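Local coordinates for protein separin (Saccharomyces cerevisiae, PDB 5U1T) that cleaves the Scc1 subunit of cohesin at the onset of anaphase as a caspase-like cysteine protease, so triggering chromosome segregation, at residues 582-585 with 586-590; 564-567 with 568-572; 1316-1320 with 1321-1325. All coordinates share one frame; numbering follows the deposited sequence.

Contact 1. Residues 582-585 with 586-590; sequences TKLY and INKWL
Tyr585 reaches forward to Trp589 and Leu590 over the last turns of helix 578-590, where the regular alpha-helical ladder gives way to a wider pi-type turn at 586-590. The ladder still holds from Ile586 N to Thr582 O and from Lys588 N to Leu584 O; the carbonyl of Tyr585 is then gripped by Leu590 N, 2.7 Å from Tyr585 O, and only weakly by Trp589 N. Tyr585 CB sits beside Ile586 N, and CG leaves it anti to the backbone N (chi1 179°). On one branch Tyr585 CD1 lies against Trp589 CB, and Tyr585 CE1 comes within 3.7 Å of Trp589 CD1; the two rings meet rim to rim, their planes turned by 16°. On the other branch Tyr585 CD2 nears Leu590 CD2 and Tyr585 CE2 touches both methyls of Leu590, whose CB sits over one face of the ring. At the tip, Tyr585 OH is hydrogen-bonded to Glu604 OE1. A leucine here would probably leave Glu604 OE1 without its hydroxyl partner and take away the ring surface against which Leu590 rests. The other carboxylate oxygen, Glu604 OE2, accepts from Trp589 NE1, so both aromatic side chains tie this helix to helix 602-617.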
# COMPACT_ATOMS: atom_id res chain seq x y z
N THR A 582 6.21 20.89 5.56
CA THR A 582 6.06 20.18 6.83
C THR A 582 6.71 21.00 7.94
O THR A 582 6.23 21.03 9.07
CB THR A 582 6.69 18.77 6.81
OG1 THR A 582 6.27 18.07 5.64
CG2 THR A 582 6.28 17.98 8.04
N LYS A 583 7.80 21.68 7.62
CA LYS A 583 8.47 22.48 8.62
C LYS A 583 7.67 23.73 8.90
O LYS A 583 7.50 24.12 10.06
CB LYS A 583 9.88 22.82 8.18
CG LYS A 583 10.89 21.92 8.83
CD LYS A 583 12.06 21.62 7.93
CE LYS A 583 12.90 20.47 8.53
NZ LYS A 583 13.23 20.68 10.00
N LEU A 584 7.18 24.35 7.83
CA LEU A 584 6.33 25.52 7.94
C LEU A 584 5.13 25.26 8.83
O LEU A 584 4.83 26.05 9.72
CB LEU A 584 5.85 25.97 6.56
CG LEU A 584 6.79 27.02 5.99
CD1 LEU A 584 6.55 27.21 4.53
CD2 LEU A 584 6.57 28.29 6.77
N TYR A 585 4.48 24.13 8.59
CA TYR A 585 3.30 23.78 9.35
C TYR A 585 3.62 23.56 10.81
O TYR A 585 2.85 23.98 11.68
CB TYR A 585 2.64 22.53 8.76
CG TYR A 585 1.41 22.08 9.51
CD1 TYR A 585 0.24 22.81 9.45
CD2 TYR A 585 1.43 20.91 10.26
CE1 TYR A 585 -0.89 22.39 10.13
CE2 TYR A 585 0.31 20.49 10.94
CZ TYR A 585 -0.85 21.23 10.87
OH TYR A 585 -1.97 20.81 11.56
N ILE A 586 4.75 22.93 11.09
CA ILE A 586 5.12 22.66 12.48
C ILE A 586 5.47 23.96 13.22
O ILE A 586 5.03 24.15 14.36
CB ILE A 586 6.32 21.69 12.58
CG1 ILE A 586 5.92 20.28 12.11
CG2 ILE A 586 6.85 21.61 14.02
CD1 ILE A 586 7.03 19.27 12.26
N ASN A 587 6.22 24.85 12.59
CA ASN A 587 6.73 26.00 13.33
C ASN A 587 5.92 27.28 13.26
O ASN A 587 6.03 28.12 14.17
CB ASN A 587 8.15 26.30 12.88
CG ASN A 587 9.14 25.26 13.37
OD1 ASN A 587 9.65 24.46 12.58
ND2 ASN A 587 9.42 25.25 14.69
N LYS A 588 5.12 27.45 12.21
CA LYS A 588 4.37 28.69 12.02
C LYS A 588 2.87 28.47 12.05
O LYS A 588 2.11 29.43 12.00
CB LYS A 588 4.77 29.36 10.71
CG LYS A 588 6.24 29.64 10.58
CD LYS A 588 6.78 30.27 11.83
CE LYS A 588 6.95 31.78 11.66
NZ LYS A 588 7.74 32.04 10.41
N TRP A 589 2.42 27.23 12.11
CA TRP A 589 1.00 26.99 12.33
C TRP A 589 0.77 26.20 13.60
O TRP A 589 0.28 26.73 14.60
CB TRP A 589 0.35 26.25 11.15
CG TRP A 589 -1.13 26.45 11.17
CD1 TRP A 589 -2.07 25.59 11.64
CD2 TRP A 589 -1.82 27.64 10.78
NE1 TRP A 589 -3.32 26.15 11.53
CE2 TRP A 589 -3.19 27.41 11.01
CE3 TRP A 589 -1.42 28.87 10.25
CZ2 TRP A 589 -4.17 28.37 10.72
CZ3 TRP A 589 -2.39 29.82 9.95
CH2 TRP A 589 -3.75 29.57 10.19
N LEU A 590 1.15 24.93 13.56
CA LEU A 590 0.92 24.00 14.66
C LEU A 590 1.46 24.53 15.98
O LEU A 590 0.86 24.30 17.02
CB LEU A 590 1.56 22.67 14.34
CG LEU A 590 0.86 21.42 14.86
CD1 LEU A 590 -0.56 21.39 14.36
CD2 LEU A 590 1.64 20.19 14.37

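Contact 2. Residues 564-567 with 568-572; sequences YLLN and LDMSK
From Tyr564 to Ser571 the backbone is plain alpha-helix, and four successive i to i+4 bonds link residues 564-567 to 568-572. The straightest are Asp569 N to Leu565 O and Met570 N to Leu566 O, with N-H...O angles of 171° and 173°; the latter, 3.0 Å from Met570 N to Leu566 O, also lies in the carbonyl plane. Leu568 N to Tyr564 O is the shortest at 2.7 Å.

On one side of the helix Leu568 carries the apolar contact. With chi1 at 174°, its CG stands opposite the residue's own N, and Leu568 CD2 lies 4.3 Å from Tyr564 CE2 and equally far from Leu565 CD2, a light touch against two side chains of the preceding turn. Further round, Met570 SD approaches Leu566 CG. Near the C-terminal end of 568-572, Ser571 OG turns back over its own backbone to donate to Leu568 O, 2.6 Å from Ser571 OG, a carbonyl that Lys572 N uses too.

Beyond the segments, Tyr564 meets Phe536 edge-to-face, while Leu566 and Met570 pack on helix 602-617. Met570 and Ser571 also rest on aromatic side chains of the partner protein chain, and Asp569 OD2 takes the backbone N-H of Asn577. This is regular i to i+4 packing towards the C-terminal part of a largely buried helix of separase's helical domain, followed by helix 578-590.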
# COMPACT_ATOMS: atom_id res chain seq x y z
N TYR A 564 -2.29 23.85 -0.31
CA TYR A 564 -2.27 23.94 -1.76
C TYR A 564 -0.98 23.30 -2.28
O TYR A 564 -1.02 22.50 -3.22
CB TYR A 564 -2.41 25.41 -2.21
CG TYR A 564 -2.42 25.58 -3.70
CD1 TYR A 564 -3.58 25.44 -4.44
CD2 TYR A 564 -1.24 25.87 -4.38
CE1 TYR A 564 -3.57 25.59 -5.82
CE2 TYR A 564 -1.21 26.02 -5.74
CZ TYR A 564 -2.37 25.87 -6.47
OH TYR A 564 -2.31 26.03 -7.85
N LEU A 565 0.16 23.60 -1.66
CA LEU A 565 1.43 23.07 -2.14
C LEU A 565 1.53 21.54 -1.97
O LEU A 565 1.96 20.83 -2.88
CB LEU A 565 2.59 23.78 -1.44
CG LEU A 565 2.73 25.25 -1.79
CD1 LEU A 565 3.82 25.88 -0.97
CD2 LEU A 565 3.03 25.42 -3.25
N LEU A 566 1.11 21.04 -0.81
CA LEU A 566 1.01 19.61 -0.61
C LEU A 566 0.26 18.93 -1.75
O LEU A 566 0.77 18.02 -2.40
CB LEU A 566 0.32 19.31 0.70
CG LEU A 566 0.16 17.81 0.90
CD1 LEU A 566 1.49 17.25 1.35
CD2 LEU A 566 -0.96 17.47 1.86
N ASN A 567 -0.96 19.41 -2.00
CA ASN A 567 -1.82 18.79 -2.99
C ASN A 567 -1.33 19.04 -4.41
O ASN A 567 -1.52 18.20 -5.28
CB ASN A 567 -3.26 19.26 -2.81
CG ASN A 567 -3.96 18.56 -1.67
OD1 ASN A 567 -3.86 19.00 -0.51
ND2 ASN A 567 -4.66 17.48 -1.97
N LEU A 568 -0.68 20.18 -4.63
CA LEU A 568 -0.02 20.44 -5.92
C LEU A 568 1.08 19.40 -6.21
O LEU A 568 1.09 18.76 -7.27
CB LEU A 568 0.55 21.86 -5.95
CG LEU A 568 1.40 22.21 -7.18
CD1 LEU A 568 0.58 22.22 -8.45
CD2 LEU A 568 2.10 23.55 -7.02
N ASP A 569 2.00 19.25 -5.25
CA ASP A 569 3.04 18.21 -5.27
C ASP A 569 2.48 16.83 -5.59
O ASP A 569 2.92 16.20 -6.54
CB ASP A 569 3.77 18.14 -3.93
CG ASP A 569 4.95 19.07 -3.88
OD1 ASP A 569 5.25 19.66 -4.93
OD2 ASP A 569 5.57 19.20 -2.80
N MET A 570 1.52 16.37 -4.79
CA MET A 570 0.94 15.07 -5.00
C MET A 570 0.37 14.99 -6.41
O MET A 570 0.56 13.99 -7.11
CB MET A 570 -0.12 14.79 -3.95
CG MET A 570 0.45 14.52 -2.58
SD MET A 570 -0.87 14.32 -1.39
CE MET A 570 -0.58 12.71 -0.71
N SER A 571 -0.29 16.04 -6.86
CA SER A 571 -0.86 16.01 -8.18
C SER A 571 0.17 15.85 -9.26
O SER A 571 -0.09 15.27 -10.29
CB SER A 571 -1.68 17.26 -8.42
OG SER A 571 -0.87 18.30 -8.87
N LYS A 572 1.34 16.39 -9.04
CA LYS A 572 2.41 16.26 -10.03
C LYS A 572 3.35 15.07 -9.74
O LYS A 572 4.34 14.88 -10.45
CB LYS A 572 3.24 17.54 -10.09
CG LYS A 572 2.59 18.73 -10.75
CD LYS A 572 3.54 19.96 -10.68
CE LYS A 572 3.03 21.17 -11.51
NZ LYS A 572 3.69 22.51 -11.24

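Contact 3. Residues 1316-1320 with 1321-1325; sequences DILLF and HGEEN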
# COMPACT_ATOMS: atom_id res chain seq x y z
N ASP A 1316 52.96 -35.45 -0.85
CA ASP A 1316 52.17 -34.41 -0.22
C ASP A 1316 51.42 -34.96 1.00
O ASP A 1316 51.43 -34.34 2.04
CB ASP A 1316 51.20 -33.78 -1.21
CG ASP A 1316 51.83 -32.67 -2.02
OD1 ASP A 1316 52.96 -32.25 -1.72
OD2 ASP A 1316 51.18 -32.18 -2.96
N ILE A 1317 50.79 -36.12 0.88
CA ILE A 1317 50.11 -36.71 2.03
C ILE A 1317 51.05 -36.84 3.22
O ILE A 1317 50.71 -36.45 4.34
CB ILE A 1317 49.53 -38.10 1.74
CG1 ILE A 1317 48.54 -38.07 0.57
CG2 ILE A 1317 48.90 -38.69 3.02
CD1 ILE A 1317 47.81 -39.39 0.31
N LEU A 1318 52.24 -37.36 2.98
CA LEU A 1318 53.21 -37.51 4.05
C LEU A 1318 53.69 -36.16 4.56
O LEU A 1318 53.88 -35.99 5.76
CB LEU A 1318 54.39 -38.35 3.57
CG LEU A 1318 53.97 -39.67 2.95
CD1 LEU A 1318 55.18 -40.38 2.35
CD2 LEU A 1318 53.27 -40.53 3.99
N LEU A 1319 53.88 -35.20 3.66
CA LEU A 1319 54.35 -33.87 4.05
C LEU A 1319 53.40 -33.13 5.01
O LEU A 1319 53.85 -32.59 6.03
CB LEU A 1319 54.60 -33.00 2.81
CG LEU A 1319 54.93 -31.53 3.09
CD1 LEU A 1319 56.08 -31.45 4.06
CD2 LEU A 1319 55.23 -30.76 1.81
N PHE A 1320 52.10 -33.12 4.69
CA PHE A 1320 51.16 -32.30 5.47
C PHE A 1320 50.95 -32.95 6.82
O PHE A 1320 50.70 -32.27 7.80
CB PHE A 1320 49.84 -32.13 4.72
CG PHE A 1320 50.00 -31.53 3.35
CD1 PHE A 1320 50.93 -30.53 3.13
CD2 PHE A 1320 49.25 -31.99 2.28
CE1 PHE A 1320 51.10 -29.98 1.88
CE2 PHE A 1320 49.42 -31.45 1.02
CZ PHE A 1320 50.36 -30.45 0.82
N HIS A 1321 51.10 -34.26 6.87
CA HIS A 1321 51.03 -34.96 8.14
C HIS A 1321 52.36 -34.96 8.93
O HIS A 1321 52.47 -35.64 9.94
CB HIS A 1321 50.57 -36.39 7.94
CG HIS A 1321 49.09 -36.56 7.87
ND1 HIS A 1321 48.41 -36.68 6.67
CD2 HIS A 1321 48.16 -36.61 8.84
CE1 HIS A 1321 47.12 -36.81 6.92
NE2 HIS A 1321 46.95 -36.77 8.23
N GLY A 1322 53.35 -34.20 8.47
CA GLY A 1322 54.59 -34.04 9.22
C GLY A 1322 55.85 -34.79 8.76
O GLY A 1322 56.88 -34.74 9.43
N GLU A 1323 55.79 -35.51 7.64
CA GLU A 1323 56.98 -36.21 7.16
C GLU A 1323 57.62 -35.43 6.02
O GLU A 1323 57.15 -35.47 4.88
CB GLU A 1323 56.64 -37.62 6.68
CG GLU A 1323 57.85 -38.49 6.53
CD GLU A 1323 57.53 -39.80 5.85
OE1 GLU A 1323 58.08 -40.04 4.75
OE2 GLU A 1323 56.71 -40.58 6.41
N GLU A 1324 58.70 -34.73 6.34
CA GLU A 1324 59.44 -33.97 5.35
C GLU A 1324 60.34 -34.87 4.50
O GLU A 1324 60.96 -35.79 5.01
CB GLU A 1324 60.28 -32.90 6.01
CG GLU A 1324 59.44 -31.85 6.66
CD GLU A 1324 60.25 -30.61 6.98
OE1 GLU A 1324 61.38 -30.74 7.56
OE2 GLU A 1324 59.77 -29.50 6.64
N ASN A 1325 60.36 -34.60 3.20
CA ASN A 1325 61.24 -35.26 2.27
C ASN A 1325 61.75 -34.29 1.22
O ASN A 1325 61.11 -34.10 0.19
CB ASN A 1325 60.54 -36.45 1.61
CG ASN A 1325 60.39 -37.63 2.56
OD1 ASN A 1325 59.29 -38.09 2.83
ND2 ASN A 1325 61.51 -38.10 3.08
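His1321 folds back on Ile1317 just where helix 1303-1320 stops, and the chain turns away through a Schellman motif. Two backbone bonds, one spanning the other along the chain, define it: Glu1323 N reaches Leu1318 O at 2.7 Å, and Gly1322 N reaches Leu1319 O at 3.0 Å, this second donor standing well above the carbonyl plane. Leu1319 CA adds a C-H...O contact with Glu1323 O. Gly1322 holds the C-prime position with a positive phi of 104°, where a side chain would be jammed against the preceding carbonyl oxygen.

The tight part lies on the side of Ile1317, Leu1318, His1321 and Glu1323. Ile1317 O receives ND1 of His1321 at 3.3 Å, and the oxygen lies almost exactly in the imidazole plane; His1321 N adds a weak bond to the same carbonyl. The two side chains run side by side, with Ile1317 CG2 against the ring nitrogen. Leu1318 and Glu1323 pair in the same manner: CB meets CB at 3.9 Å between Leu1318 and Glu1323, and Leu1318 CD1 lies alongside Glu1323 OE1. A chi1 of -164° swings Glu1323 CG trans to the amide N, and the chain, extended beyond it, carries the carboxylate along the leucine to a salt bridge with Arg1273, which probably compensates a charge in an otherwise buried place.

The other side is looser. Leu1319 is partly exposed; it touches Glu1324 only through CD1 and CG, 4.3 Å apart between Leu1319 CD1 and Glu1324 CG, and Glu1324 and Gly1322 are exposed to solvent.

The turn leads from helix 1303-1320 into the loop before helix 1332-1347. Its packed face meets Ser1272 and Arg1273 of helix 1271-1275, while Ile1283, Ser964 and Ser965 close in from neighbouring loops.

Overall arrangement
Contacts 1 and 2 belong to consecutive helices, 578-590 and 557-572, with centres 17 Å apart and nearest atoms about 6 Å apart, so they do not touch directly. Helix 602-617 bridges them: Phe607 and Leu611 each meet side chains from both contacts. Contact 3 is remote, its centre about 78 Å from that of contact 1 and 77 Å from that of contact 2, within the range of the peptidase C50 family. All three lie in the C-terminal part of a helix, and in contact 3 the chain also leaves its helix for a loop. None lies at Cys1497, the probable catalytic cysteine.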